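Local coordinates for protein flavin-containing monooxygenase (Allium sativum, PDB 6WPU) that binds flavin-adenine dinucleotide and probably uses it with oxygen to oxidise the sulfur of S-allyl-L-cysteine in garlic, at residues R78-S84 and Y183-R187; Y296-F300 and D313-G317; F51-I57 and V140-V146. All blocks are in the same frame, centred on the assembly; numbering follows the deposited sequence. Where two conformers were deposited one is given.

Interaction 1 (R78-S84 and Y183-R187). With FAD (flavin-adenine dinucleotide), chain B.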
loop_
_atom_site.group_PDB
_atom_site.type_symbol
_atom_site.label_atom_id
_atom_site.label_comp_id
_atom_site.label_asym_id
_atom_site.label_seq_id
_atom_site.Cartn_x
_atom_site.Cartn_y
_atom_site.Cartn_z
ATOM N N ARG A 78 14.749 -16.425 1.976
ATOM C CA ARG A 78 14.354 -16.416 0.577
ATOM C C ARG A 78 14.739 -15.090 -0.082
ATOM O O ARG A 78 14.767 -14.048 0.578
ATOM C CB ARG A 78 12.847 -16.634 0.448
ATOM C CG ARG A 78 12.001 -15.411 0.853
ATOM C CD ARG A 78 10.526 -15.770 1.099
ATOM N NE ARG A 78 9.768 -14.555 1.380
ATOM C CZ ARG A 78 9.675 -14.010 2.587
ATOM N NH1 ARG A 78 10.288 -14.595 3.611
ATOM N NH2 ARG A 78 8.985 -12.881 2.768
ATOM N N PRO A 79 15.063 -15.107 -1.379
ATOM C CA PRO A 79 15.103 -13.849 -2.140
ATOM C C PRO A 79 13.738 -13.182 -2.086
ATOM O O PRO A 79 12.697 -13.854 -2.076
ATOM C CB PRO A 79 15.451 -14.291 -3.568
ATOM C CG PRO A 79 15.954 -15.677 -3.456
ATOM C CD PRO A 79 15.378 -16.280 -2.211
ATOM N N ILE A 80 13.746 -11.853 -2.040
ATOM C CA ILE A 80 12.526 -11.066 -1.907
ATOM C C ILE A 80 12.196 -10.449 -3.257
ATOM O O ILE A 80 13.063 -9.840 -3.894
ATOM C CB ILE A 80 12.670 -9.972 -0.830
ATOM C CG1 ILE A 80 12.992 -10.590 0.535
ATOM C CG2 ILE A 80 11.375 -9.132 -0.736
ATOM C CD1 ILE A 80 11.980 -11.683 0.975
ATOM N N VAL A 81 10.947 -10.598 -3.696
ATOM C CA VAL A 81 10.426 -9.840 -4.830
ATOM C C VAL A 81 9.558 -8.730 -4.256
ATOM O O VAL A 81 8.653 -8.989 -3.454
ATOM C CB VAL A 81 9.628 -10.738 -5.796
ATOM C CG1 VAL A 81 9.084 -9.910 -6.930
ATOM C CG2 VAL A 81 10.515 -11.854 -6.345
ATOM N N HIS A 82 9.816 -7.491 -4.644
ATOM C CA HIS A 82 9.153 -6.388 -3.947
ATOM C C HIS A 82 7.710 -6.212 -4.409
ATOM O O HIS A 82 6.795 -6.051 -3.585
ATOM C CB HIS A 82 9.894 -5.062 -4.126
ATOM C CG HIS A 82 9.175 -3.918 -3.474
ATOM N ND1 HIS A 82 9.373 -3.563 -2.152
ATOM C CD2 HIS A 82 8.189 -3.110 -3.935
ATOM C CE1 HIS A 82 8.564 -2.564 -1.847
ATOM N NE2 HIS A 82 7.844 -2.266 -2.912
ATOM N N SER A 83 7.468 -6.277 -5.715
ATOM C CA SER A 83 6.120 -6.055 -6.244
ATOM C C SER A 83 5.194 -7.265 -6.083
ATOM O O SER A 83 5.592 -8.412 -6.304
ATOM C CB SER A 83 6.189 -5.672 -7.721
ATOM O OG SER A 83 4.878 -5.410 -8.196
ATOM N N SER A 84 3.935 -6.983 -5.726
ATOM C CA SER A 84 2.843 -7.948 -5.688
ATOM C C SER A 84 1.900 -7.850 -6.883
ATOM O O SER A 84 0.876 -8.537 -6.892
ATOM C CB SER A 84 2.016 -7.758 -4.406
ATOM O OG SER A 84 2.857 -7.796 -3.266
ATOM N N TYR A 183 3.562 -3.561 1.412
ATOM C CA TYR A 183 2.843 -4.575 0.640
ATOM C C TYR A 183 3.800 -5.622 0.079
ATOM O O TYR A 183 3.694 -6.044 -1.078
ATOM C CB TYR A 183 2.011 -3.910 -0.452
ATOM C CG TYR A 183 0.773 -3.220 0.110
ATOM C CD1 TYR A 183 -0.195 -3.956 0.835
ATOM C CD2 TYR A 183 0.570 -1.850 -0.055
ATOM C CE1 TYR A 183 -1.341 -3.339 1.369
ATOM C CE2 TYR A 183 -0.563 -1.216 0.468
ATOM C CZ TYR A 183 -1.520 -1.967 1.178
ATOM O OH TYR A 183 -2.643 -1.335 1.698
ATOM N N THR A 184 4.726 -6.087 0.907
ATOM C CA THR A 184 5.724 -7.063 0.478
ATOM C C THR A 184 5.854 -8.246 1.429
ATOM O O THR A 184 6.004 -9.377 0.970
ATOM C CB THR A 184 7.090 -6.359 0.314
ATOM O OG1 THR A 184 6.979 -5.399 -0.736
ATOM C CG2 THR A 184 8.183 -7.354 -0.054
ATOM N N GLU A 185 5.809 -8.016 2.740
ATOM C CA GLU A 185 5.903 -9.096 3.706
ATOM C C GLU A 185 4.503 -9.629 4.002
ATOM O O GLU A 185 3.671 -8.883 4.540
ATOM C CB GLU A 185 6.576 -8.615 4.978
ATOM C CG GLU A 185 6.825 -9.703 6.020
ATOM C CD GLU A 185 7.944 -10.677 5.627
ATOM O OE1 GLU A 185 8.633 -10.440 4.617
ATOM O OE2 GLU A 185 8.134 -11.684 6.338
ATOM N N PRO A 186 4.205 -10.893 3.688
ATOM C CA PRO A 186 2.822 -11.391 3.762
ATOM C C PRO A 186 2.344 -11.692 5.170
ATOM O O PRO A 186 3.119 -12.033 6.067
ATOM C CB PRO A 186 2.882 -12.696 2.952
ATOM C CG PRO A 186 4.245 -13.195 3.223
ATOM C CD PRO A 186 5.119 -11.923 3.174
ATOM N N ARG A 187 1.028 -11.597 5.345
ATOM C CA ARG A 187 0.363 -12.235 6.465
ATOM C C ARG A 187 -0.603 -13.282 5.919
ATOM O O ARG A 187 -0.984 -13.254 4.744
ATOM C CB ARG A 187 -0.356 -11.221 7.364
ATOM C CG ARG A 187 -1.693 -10.771 6.900
ATOM C CD ARG A 187 -2.270 -9.673 7.807
ATOM N NE ARG A 187 -2.326 -10.015 9.231
ATOM C CZ ARG A 187 -3.406 -10.488 9.861
ATOM N NH1 ARG A 187 -4.532 -10.704 9.187
ATOM N NH2 ARG A 187 -3.360 -10.750 11.170
HETATM P PA FAD B . 6.109 0.883 -2.531
HETATM O O1A FAD B . 5.438 1.013 -3.900
HETATM O O2A FAD B . 6.261 -0.409 -1.903
HETATM O O5B FAD B . 7.542 1.369 -2.543
HETATM C C5B FAD B . 8.525 1.213 -1.527
HETATM C C4B FAD B . 9.948 1.338 -2.117
HETATM O O4B FAD B . 10.968 1.311 -1.158
HETATM C C3B FAD B . 10.258 0.263 -3.125
HETATM O O3B FAD B . 10.723 0.815 -4.313
HETATM C C2B FAD B . 11.326 -0.552 -2.487
HETATM O O2B FAD B . 12.205 -1.114 -3.394
HETATM C C1B FAD B . 11.995 0.479 -1.625
HETATM N N9A FAD B . 12.676 -0.069 -0.474
HETATM C C8A FAD B . 12.139 -0.981 0.427
HETATM N N7A FAD B . 13.046 -1.276 1.367
HETATM C C5A FAD B . 14.230 -0.582 1.107
HETATM C C6A FAD B . 15.479 -0.508 1.722
HETATM N N6A FAD B . 15.771 -1.260 2.919
HETATM N N1A FAD B . 16.426 0.299 1.212
HETATM C C2A FAD B . 16.210 1.027 0.086
HETATM N N3A FAD B . 15.016 0.986 -0.551
HETATM C C4A FAD B . 14.016 0.197 -0.070
HETATM N N1 FAD B . -3.090 2.488 -4.971
HETATM C C2 FAD B . -3.790 3.293 -5.939
HETATM O O2 FAD B . -3.740 4.641 -5.866
HETATM N N3 FAD B . -4.601 2.706 -6.884
HETATM C C4 FAD B . -4.690 1.332 -6.969
HETATM O O4 FAD B . -5.468 0.725 -7.899
HETATM C C4X FAD B . -3.811 0.468 -6.157
HETATM N N5 FAD B . -3.731 -0.894 -6.417
HETATM C C5X FAD B . -2.864 -1.680 -5.664
HETATM C C6 FAD B . -2.794 -3.057 -5.917
HETATM C C7 FAD B . -1.915 -3.838 -5.173
HETATM C C7M FAD B . -1.856 -5.317 -5.446
HETATM C C8 FAD B . -1.118 -3.264 -4.185
HETATM C C8M FAD B . -0.173 -4.080 -3.363
HETATM C C9 FAD B . -1.190 -1.890 -3.928
HETATM C C9A FAD B . -2.059 -1.100 -4.665
HETATM N N10 FAD B . -2.119 0.314 -4.413
HETATM C C10 FAD B . -2.991 1.114 -5.163
HETATM C "C1'" FAD B . -1.311 0.912 -3.338
HETATM C "C2'" FAD B . 0.162 1.173 -3.569
HETATM O "O2'" FAD B . 0.870 0.597 -2.550
HETATM C "C3'" FAD B . 0.325 2.673 -3.470
HETATM O "O3'" FAD B . -0.256 3.118 -4.634
HETATM C "C4'" FAD B . 1.761 3.182 -3.413
HETATM O "O4'" FAD B . 2.460 2.564 -4.430
HETATM C "C5'" FAD B . 2.491 3.029 -2.075
HETATM O "O5'" FAD B . 3.828 3.220 -2.436
HETATM P P FAD B . 5.125 3.234 -1.525
HETATM O O1P FAD B . 6.215 4.227 -2.080
HETATM O O2P FAD B . 4.579 3.450 -0.058
HETATM O O3P FAD B . 5.471 1.631 -1.393
HETATM O O HOH W 1 8.238 -11.041 0.620
HETATM O O HOH W 2 10.082 -13.231 6.304
HETATM O O HOH W 3 3.856 -4.945 -3.542
#
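His82 and Thr184 bring the backbones nearest, 5.6 Å between their CA atoms, yet the 78-84 loop and the 183-187 segment form no ladder; every direct hydrogen bond across the contact uses a side chain. Thr184 sits at the middle. Its OG1 donates to His82 O at 2.9 Å, in the carbonyl plane and on a lone pair. The His82 side chain is modelled in two conformers, which makes its ring contacts less certain; in the one described, the same hydroxyl lies over one face of the imidazole and FAD C2B over the opposite face. With OG1 beside the backbone N (chi1 -64°), CG2 swings the other way and touches Ile80 CG2 at 3.7 Å. A valine in place of Thr184 lacks the hydroxyl and is likely to leave His82 O with one donor fewer and the imidazole without its polar neighbour on that face.

Ser84 OG gives its proton to Tyr183 O at 2.9 Å, and the same hydroxyl is also hydrogen-bonded to His205 and Tyr296. A water accepts from Ser84 N and donates to both His82 O and Tyr183 O, so each of these carbonyls is gripped by two donors.

At the far end Arg78 NH2 reaches Glu185 OE1 at 3.1 Å in a bent salt bridge (139°), near the guanidinium plane but from above the carboxylate plane. Another water links NH2 to Thr184 O. Ile80 CD1 lies over one guanidinium face, toward its rim, while NE is paired with Glu68.

In the same His82 conformer, and with the same caution, NE2 donates to the phosphate oxygen O2A of FAD at 2.6 Å. Tyr183 CB and CG pack on the flavin methyl C8M. The contact thus forms part of the monooxygenase's FAD pocket, joining the loop that reaches the pyrophosphate through His82 to the segment whose Tyr183 packs against the flavin methyl and ribityl chain.

Interaction 2 (Y296-F300 and D313-G317)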
loop_
_atom_site.group_PDB
_atom_site.type_symbol
_atom_site.label_atom_id
_atom_site.label_comp_id
_atom_site.label_asym_id
_atom_site.label_seq_id
_atom_site.Cartn_x
_atom_site.Cartn_y
_atom_site.Cartn_z
ATOM N N TYR A 296 -0.727 -8.130 4.029
ATOM C CA TYR A 296 0.678 -7.938 4.342
ATOM C C TYR A 296 0.838 -7.388 5.750
ATOM O O TYR A 296 -0.133 -7.021 6.419
ATOM C CB TYR A 296 1.334 -7.008 3.316
ATOM C CG TYR A 296 1.267 -7.600 1.936
ATOM C CD1 TYR A 296 2.304 -8.399 1.457
ATOM C CD2 TYR A 296 0.156 -7.387 1.120
ATOM C CE1 TYR A 296 2.243 -8.973 0.200
ATOM C CE2 TYR A 296 0.080 -7.962 -0.141
ATOM C CZ TYR A 296 1.124 -8.754 -0.593
ATOM O OH TYR A 296 1.045 -9.338 -1.842
ATOM N N VAL A 297 2.093 -7.349 6.202
ATOM C CA VAL A 297 2.444 -6.760 7.484
ATOM C C VAL A 297 3.505 -5.689 7.238
ATOM O O VAL A 297 4.185 -5.667 6.205
ATOM C CB VAL A 297 2.945 -7.800 8.507
ATOM C CG1 VAL A 297 1.889 -8.882 8.744
ATOM C CG2 VAL A 297 4.235 -8.418 8.035
ATOM N N TYR A 298 3.603 -4.768 8.190
ATOM C CA TYR A 298 4.685 -3.796 8.203
ATOM C C TYR A 298 5.987 -4.508 8.513
ATOM O O TYR A 298 6.013 -5.479 9.267
ATOM C CB TYR A 298 4.413 -2.718 9.254
ATOM C CG TYR A 298 3.155 -1.935 8.960
ATOM C CD1 TYR A 298 1.953 -2.261 9.579
ATOM C CD2 TYR A 298 3.163 -0.884 8.035
ATOM C CE1 TYR A 298 0.788 -1.552 9.310
ATOM C CE2 TYR A 298 2.010 -0.170 7.756
ATOM C CZ TYR A 298 0.815 -0.519 8.395
ATOM O OH TYR A 298 -0.361 0.167 8.142
ATOM N N ASN A 299 7.078 -4.022 7.931
ATOM C CA ASN A 299 8.361 -4.703 8.099
ATOM C C ASN A 299 9.475 -3.688 7.864
ATOM O O ASN A 299 9.644 -3.236 6.729
ATOM C CB ASN A 299 8.449 -5.876 7.121
ATOM C CG ASN A 299 9.672 -6.729 7.335
ATOM O OD1 ASN A 299 10.039 -7.026 8.461
ATOM N ND2 ASN A 299 10.323 -7.116 6.248
ATOM N N PHE A 300 10.224 -3.335 8.921
ATOM C CA PHE A 300 11.384 -2.432 8.831
ATOM C C PHE A 300 12.610 -3.075 9.463
ATOM O O PHE A 300 13.075 -2.626 10.517
ATOM C CB PHE A 300 11.166 -1.100 9.545
ATOM C CG PHE A 300 9.787 -0.602 9.517
ATOM C CD1 PHE A 300 8.965 -0.765 10.615
ATOM C CD2 PHE A 300 9.322 0.102 8.426
ATOM C CE1 PHE A 300 7.679 -0.280 10.607
ATOM C CE2 PHE A 300 8.031 0.595 8.406
ATOM C CZ PHE A 300 7.204 0.394 9.507
ATOM N N ASP A 313 1.165 -6.764 15.640
ATOM C CA ASP A 313 -0.103 -7.102 14.984
ATOM C C ASP A 313 -0.588 -5.936 14.126
ATOM O O ASP A 313 -1.716 -5.457 14.256
ATOM C CB ASP A 313 -1.163 -7.511 16.009
ATOM C CG ASP A 313 -2.376 -8.199 15.361
ATOM O OD1 ASP A 313 -2.291 -8.578 14.168
ATOM O OD2 ASP A 313 -3.415 -8.349 16.045
ATOM N N ASN A 314 0.322 -5.440 13.291
ATOM C CA ASN A 314 0.116 -4.325 12.367
ATOM C C ASN A 314 -0.256 -3.018 13.063
ATOM O O ASN A 314 -0.883 -2.144 12.453
ATOM C CB ASN A 314 -0.902 -4.683 11.277
ATOM C CG ASN A 314 -0.226 -5.295 10.078
ATOM O OD1 ASN A 314 1.005 -5.439 10.068
ATOM N ND2 ASN A 314 -0.999 -5.685 9.077
ATOM N N ARG A 315 0.133 -2.855 14.329
ATOM C CA ARG A 315 0.170 -1.539 14.965
ATOM C C ARG A 315 1.631 -1.090 15.016
ATOM O O ARG A 315 2.461 -1.712 15.692
ATOM C CB ARG A 315 -0.446 -1.562 16.359
ATOM C CG ARG A 315 -0.145 -0.303 17.153
ATOM C CD ARG A 315 -0.840 -0.342 18.500
ATOM N NE ARG A 315 -2.290 -0.202 18.360
ATOM C CZ ARG A 315 -3.137 -0.210 19.383
ATOM N NH1 ARG A 315 -2.682 -0.376 20.614
ATOM N NH2 ARG A 315 -4.427 -0.037 19.177
ATOM N N VAL A 316 1.948 -0.041 14.268
ATOM C CA VAL A 316 3.293 0.523 14.245
ATOM C C VAL A 316 3.347 1.698 15.209
ATOM O O VAL A 316 2.480 2.579 15.178
ATOM C CB VAL A 316 3.683 0.986 12.833
ATOM C CG1 VAL A 316 5.083 1.593 12.857
ATOM C CG2 VAL A 316 3.597 -0.145 11.842
ATOM N N GLY A 317 4.363 1.730 16.055
ATOM C CA GLY A 317 4.667 2.955 16.754
ATOM C C GLY A 317 4.991 2.799 18.222
ATOM O O GLY A 317 5.685 1.863 18.630
#
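Tyr298 and Val316 supply the tight half of this contact, and Asn314 stitches it to the backbone. Val316 CG2 stands over one face of the Tyr298 ring, 3.7 Å from the centroid and 25° off the normal, a CH-pi contact; it lies nearer the CB end, 3.4 Å from CG. Beside it the Asn314 amide, turned 73° from the ring plane, spans Val297 with both its polar atoms. ND2 donates to Tyr296 O at 3.1 Å, almost straight (168°) and on a lone pair, while OD1 accepts from Tyr298 N at 3.3 Å, with the donor tilted from the carbonyl plane. One side-chain amide thereby does the work of a neighbouring strand's peptide groups.

Packing slackens at Phe300, which meets Val316 through CE1 and CG1 at 3.9 Å. Beyond the contact, on the solvent side, lies the exposed turn residue Asp313.

The second segment belongs to a beta hairpin of strands 310-312 and 315-317, whose turn residues Asp313 and Asn314 both have positive phi. Val311 of that hairpin touches Tyr298, Phe300 and Val316; strand 296-297 pairs antiparallel with 185-186, Phe300 meets Phe334 edge-to-face on strand 332-334, and Arg315 makes a cation-pi contact with Tyr378 of helix 367-383.

Interaction 3 (F51-I57 and V140-V146). With FAD (flavin-adenine dinucleotide), chain B; SO4 (sulfate ion), chain G.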
loop_
_atom_site.group_PDB
_atom_site.type_symbol
_atom_site.label_atom_id
_atom_site.label_comp_id
_atom_site.label_asym_id
_atom_site.label_seq_id
_atom_site.Cartn_x
_atom_site.Cartn_y
_atom_site.Cartn_z
ATOM N N PHE A 51 17.553 6.678 -1.061
ATOM C CA PHE A 51 18.068 5.326 -1.214
ATOM C C PHE A 51 16.983 4.458 -1.822
ATOM O O PHE A 51 15.863 4.413 -1.300
ATOM C CB PHE A 51 18.514 4.735 0.131
ATOM C CG PHE A 51 19.578 5.528 0.820
ATOM C CD1 PHE A 51 20.931 5.264 0.582
ATOM C CD2 PHE A 51 19.232 6.553 1.686
ATOM C CE1 PHE A 51 21.928 6.013 1.211
ATOM C CE2 PHE A 51 20.213 7.317 2.329
ATOM C CZ PHE A 51 21.572 7.039 2.094
ATOM N N GLU A 52 17.304 3.776 -2.919
ATOM C CA GLU A 52 16.378 2.831 -3.540
ATOM C C GLU A 52 17.091 1.503 -3.760
ATOM O O GLU A 52 18.134 1.449 -4.425
ATOM C CB GLU A 52 15.827 3.370 -4.860
ATOM C CG GLU A 52 15.043 2.335 -5.682
ATOM C CD GLU A 52 13.927 1.647 -4.891
ATOM O OE1 GLU A 52 13.904 0.390 -4.867
ATOM O OE2 GLU A 52 13.073 2.353 -4.304
ATOM N N ARG A 53 16.521 0.439 -3.196
ATOM C CA ARG A 53 17.122 -0.888 -3.297
ATOM C C ARG A 53 17.106 -1.414 -4.736
ATOM O O ARG A 53 18.071 -2.045 -5.179
ATOM C CB ARG A 53 16.383 -1.831 -2.352
ATOM C CG ARG A 53 16.395 -3.265 -2.756
ATOM C CD ARG A 53 15.018 -3.862 -2.600
ATOM N NE ARG A 53 14.087 -3.376 -3.621
ATOM C CZ ARG A 53 14.017 -3.837 -4.871
ATOM N NH1 ARG A 53 13.130 -3.323 -5.718
ATOM N NH2 ARG A 53 14.838 -4.800 -5.274
ATOM N N GLY A 54 16.036 -1.154 -5.486
ATOM C CA GLY A 54 15.932 -1.636 -6.852
ATOM C C GLY A 54 16.705 -0.787 -7.846
ATOM O O GLY A 54 17.411 0.164 -7.502
ATOM N N SER A 55 16.552 -1.142 -9.121
ATOM C CA SER A 55 17.270 -0.487 -10.205
ATOM C C SER A 55 16.450 0.590 -10.904
ATOM O O SER A 55 17.014 1.347 -11.702
ATOM C CB SER A 55 17.733 -1.522 -11.234
ATOM O OG SER A 55 16.619 -2.256 -11.703
ATOM N N SER A 56 15.152 0.701 -10.606
ATOM C CA SER A 56 14.318 1.770 -11.146
ATOM C C SER A 56 13.407 2.296 -10.044
ATOM O O SER A 56 13.240 1.663 -8.999
ATOM C CB SER A 56 13.469 1.298 -12.327
ATOM O OG SER A 56 14.237 0.487 -13.192
ATOM N N ILE A 57 12.814 3.468 -10.292
ATOM C CA ILE A 57 11.826 4.017 -9.371
ATOM C C ILE A 57 10.450 3.407 -9.652
ATOM O O ILE A 57 10.164 2.908 -10.742
ATOM C CB ILE A 57 11.790 5.561 -9.457
ATOM C CG1 ILE A 57 11.421 6.028 -10.863
ATOM C CG2 ILE A 57 13.137 6.174 -9.072
ATOM C CD1 ILE A 57 9.953 6.345 -11.052
ATOM N N VAL A 140 17.960 9.902 -7.361
ATOM C CA VAL A 140 17.776 8.698 -6.560
ATOM C C VAL A 140 19.039 7.846 -6.647
ATOM O O VAL A 140 19.534 7.557 -7.741
ATOM C CB VAL A 140 16.533 7.926 -7.036
ATOM C CG1 VAL A 140 16.399 6.603 -6.300
ATOM C CG2 VAL A 140 15.272 8.766 -6.850
ATOM N N GLY A 141 19.592 7.473 -5.493
ATOM C CA GLY A 141 20.690 6.520 -5.475
ATOM C C GLY A 141 20.177 5.096 -5.667
ATOM O O GLY A 141 19.596 4.520 -4.749
ATOM N N MET A 142 20.392 4.520 -6.852
ATOM C CA MET A 142 19.823 3.227 -7.213
ATOM C C MET A 142 20.673 2.077 -6.689
ATOM O O MET A 142 21.886 2.203 -6.524
ATOM C CB MET A 142 19.702 3.090 -8.735
ATOM C CG MET A 142 19.017 4.255 -9.443
ATOM S SD MET A 142 17.314 4.546 -8.896
ATOM C CE MET A 142 16.685 2.947 -8.810
ATOM N N GLU A 143 20.021 0.928 -6.469
ATOM C CA GLU A 143 20.714 -0.292 -6.045
ATOM C C GLU A 143 21.460 -0.072 -4.734
ATOM O O GLU A 143 22.552 -0.594 -4.517
ATOM C CB GLU A 143 21.651 -0.803 -7.146
ATOM C CG GLU A 143 20.916 -0.879 -8.477
ATOM C CD GLU A 143 21.566 -1.780 -9.488
ATOM O OE1 GLU A 143 22.708 -1.504 -9.881
ATOM O OE2 GLU A 143 20.920 -2.764 -9.899
ATOM N N LYS A 144 20.856 0.709 -3.850
ATOM C CA LYS A 144 21.411 1.004 -2.537
ATOM C C LYS A 144 20.372 0.564 -1.529
ATOM O O LYS A 144 19.356 1.245 -1.351
ATOM C CB LYS A 144 21.726 2.496 -2.366
ATOM C CG LYS A 144 22.968 3.009 -3.073
ATOM C CD LYS A 144 23.342 4.363 -2.472
ATOM C CE LYS A 144 23.936 5.316 -3.491
ATOM N NZ LYS A 144 25.376 5.073 -3.765
ATOM N N GLU A 145 20.620 -0.557 -0.867
ATOM C CA GLU A 145 19.670 -1.095 0.095
ATOM C C GLU A 145 20.049 -0.641 1.498
ATOM O O GLU A 145 21.146 -0.948 1.983
ATOM C CB GLU A 145 19.625 -2.620 0.027
ATOM C CG GLU A 145 18.565 -3.197 0.940
ATOM C CD GLU A 145 18.625 -4.718 1.002
ATOM O OE1 GLU A 145 19.176 -5.341 0.064
ATOM O OE2 GLU A 145 18.138 -5.284 2.006
ATOM N N VAL A 146 19.147 0.086 2.147
ATOM C CA VAL A 146 19.390 0.509 3.520
ATOM C C VAL A 146 19.291 -0.713 4.417
ATOM O O VAL A 146 18.259 -1.393 4.437
ATOM C CB VAL A 146 18.389 1.586 3.938
ATOM C CG1 VAL A 146 18.548 1.892 5.411
ATOM C CG2 VAL A 146 18.578 2.841 3.083
HETATM P PA FAD B . 6.109 0.883 -2.531
HETATM O O1A FAD B . 5.438 1.013 -3.900
HETATM O O2A FAD B . 6.261 -0.409 -1.903
HETATM O O5B FAD B . 7.542 1.369 -2.543
HETATM C C5B FAD B . 8.525 1.213 -1.527
HETATM C C4B FAD B . 9.948 1.338 -2.117
HETATM O O4B FAD B . 10.968 1.311 -1.158
HETATM C C3B FAD B . 10.258 0.263 -3.125
HETATM O O3B FAD B . 10.723 0.815 -4.313
HETATM C C2B FAD B . 11.326 -0.552 -2.487
HETATM O O2B FAD B . 12.205 -1.114 -3.394
HETATM C C1B FAD B . 11.995 0.479 -1.625
HETATM N N9A FAD B . 12.676 -0.069 -0.474
HETATM C C8A FAD B . 12.139 -0.981 0.427
HETATM N N7A FAD B . 13.046 -1.276 1.367
HETATM C C5A FAD B . 14.230 -0.582 1.107
HETATM C C6A FAD B . 15.479 -0.508 1.722
HETATM N N6A FAD B . 15.771 -1.260 2.919
HETATM N N1A FAD B . 16.426 0.299 1.212
HETATM C C2A FAD B . 16.210 1.027 0.086
HETATM N N3A FAD B . 15.016 0.986 -0.551
HETATM C C4A FAD B . 14.016 0.197 -0.070
HETATM N N1 FAD B . -3.090 2.488 -4.971
HETATM C C2 FAD B . -3.790 3.293 -5.939
HETATM O O2 FAD B . -3.740 4.641 -5.866
HETATM N N3 FAD B . -4.601 2.706 -6.884
HETATM C C4 FAD B . -4.690 1.332 -6.969
HETATM O O4 FAD B . -5.468 0.725 -7.899
HETATM C C4X FAD B . -3.811 0.468 -6.157
HETATM N N5 FAD B . -3.731 -0.894 -6.417
HETATM C C5X FAD B . -2.864 -1.680 -5.664
HETATM C C6 FAD B . -2.794 -3.057 -5.917
HETATM C C7 FAD B . -1.915 -3.838 -5.173
HETATM C C7M FAD B . -1.856 -5.317 -5.446
HETATM C C8 FAD B . -1.118 -3.264 -4.185
HETATM C C8M FAD B . -0.173 -4.080 -3.363
HETATM C C9 FAD B . -1.190 -1.890 -3.928
HETATM C C9A FAD B . -2.059 -1.100 -4.665
HETATM N N10 FAD B . -2.119 0.314 -4.413
HETATM C C10 FAD B . -2.991 1.114 -5.163
HETATM C "C1'" FAD B . -1.311 0.912 -3.338
HETATM C "C2'" FAD B . 0.162 1.173 -3.569
HETATM O "O2'" FAD B . 0.870 0.597 -2.550
HETATM C "C3'" FAD B . 0.325 2.673 -3.470
HETATM O "O3'" FAD B . -0.256 3.118 -4.634
HETATM C "C4'" FAD B . 1.761 3.182 -3.413
HETATM O "O4'" FAD B . 2.460 2.564 -4.430
HETATM C "C5'" FAD B . 2.491 3.029 -2.075
HETATM O "O5'" FAD B . 3.828 3.220 -2.436
HETATM P P FAD B . 5.125 3.234 -1.525
HETATM O O1P FAD B . 6.215 4.227 -2.080
HETATM O O2P FAD B . 4.579 3.450 -0.058
HETATM O O3P FAD B . 5.471 1.631 -1.393
HETATM S S SO4 G . 15.127 -4.683 -9.259
HETATM O O1 SO4 G . 14.687 -5.860 -10.010
HETATM O O2 SO4 G . 14.813 -4.856 -7.840
HETATM O O3 SO4 G . 14.444 -3.488 -9.759
HETATM O O4 SO4 G . 16.568 -4.525 -9.432
#
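Glu52 is held by the opposite segment through both its backbone N-H and its C=O: its N donates to Gly141 O at 3.0 Å, and its O accepts from Lys144 N at 2.9 Å. Just beyond, Glu143 N binds Gly54 O at 2.9 Å, and Glu143 CA directs a C-H at Arg53 O. Side chains close the seam around these bonds. Val146 CG2 presses on Phe51 CB at 3.5 Å, Val140 CG1 packs on Glu52 CB, and Lys144 CD lies near Phe51 CD1.

Three residues of the seam hydrogen-bond FAD. The Glu52 carboxylate takes both ribose hydroxyls, OE1 receiving O2B at 2.7 Å and OE2 receiving O3B at 2.8 Å. Its CG lies opposite the backbone N (chi1 170°) and the chain then bends at chi2, which delivers the carboxylate to the sugar. Arg53 NE donates in plane to the same O2B. Val146 hydrogen-bonds the adenine edge through its backbone, N to N1A at 2.9 Å and O from N6A.

A second shell steadies the carboxylate: Gly54 N uses the anti lone pair of OE1, and Ala30 N binds OE2. Outside lies a sulfate, probably from the crystallisation liquor, held by Arg53 NH2 at 2.6 Å from its O2 and by Ser55 N.

An acidic residue at the end of the second strand of a Rossmann-type fold, gripping the ribose diol, is a familiar feature of FAD-binding proteins. Four donors converging on Glu52, with Arg53 close by, are consistent with an ionised carboxylate, which would help hold the adenosine half of the cofactor.

In the fold
Following the chain from the N terminus, interaction 3 opens at 51-57 and interaction 1 at 78-84, before 140-146 closes the first loop and 183-187 the second; the two loops therefore cross. Both reach FAD, interaction 3 at the adenosine and interaction 1 at the pyrophosphate and flavin, and His82 packs lightly on Arg53 between them. Interaction 2 follows in series, closing a short loop from 296-300 to 313-317. It joins interaction 1 through the pairing of strands 185-186 and 296-297 and the Ser84-Tyr296 hydroxyl contact, but does not touch interaction 3. Interactions 1 and 3 thus meet the cofactor directly, while interaction 2 joins the 310-317 hairpin to that site through strand 296-297.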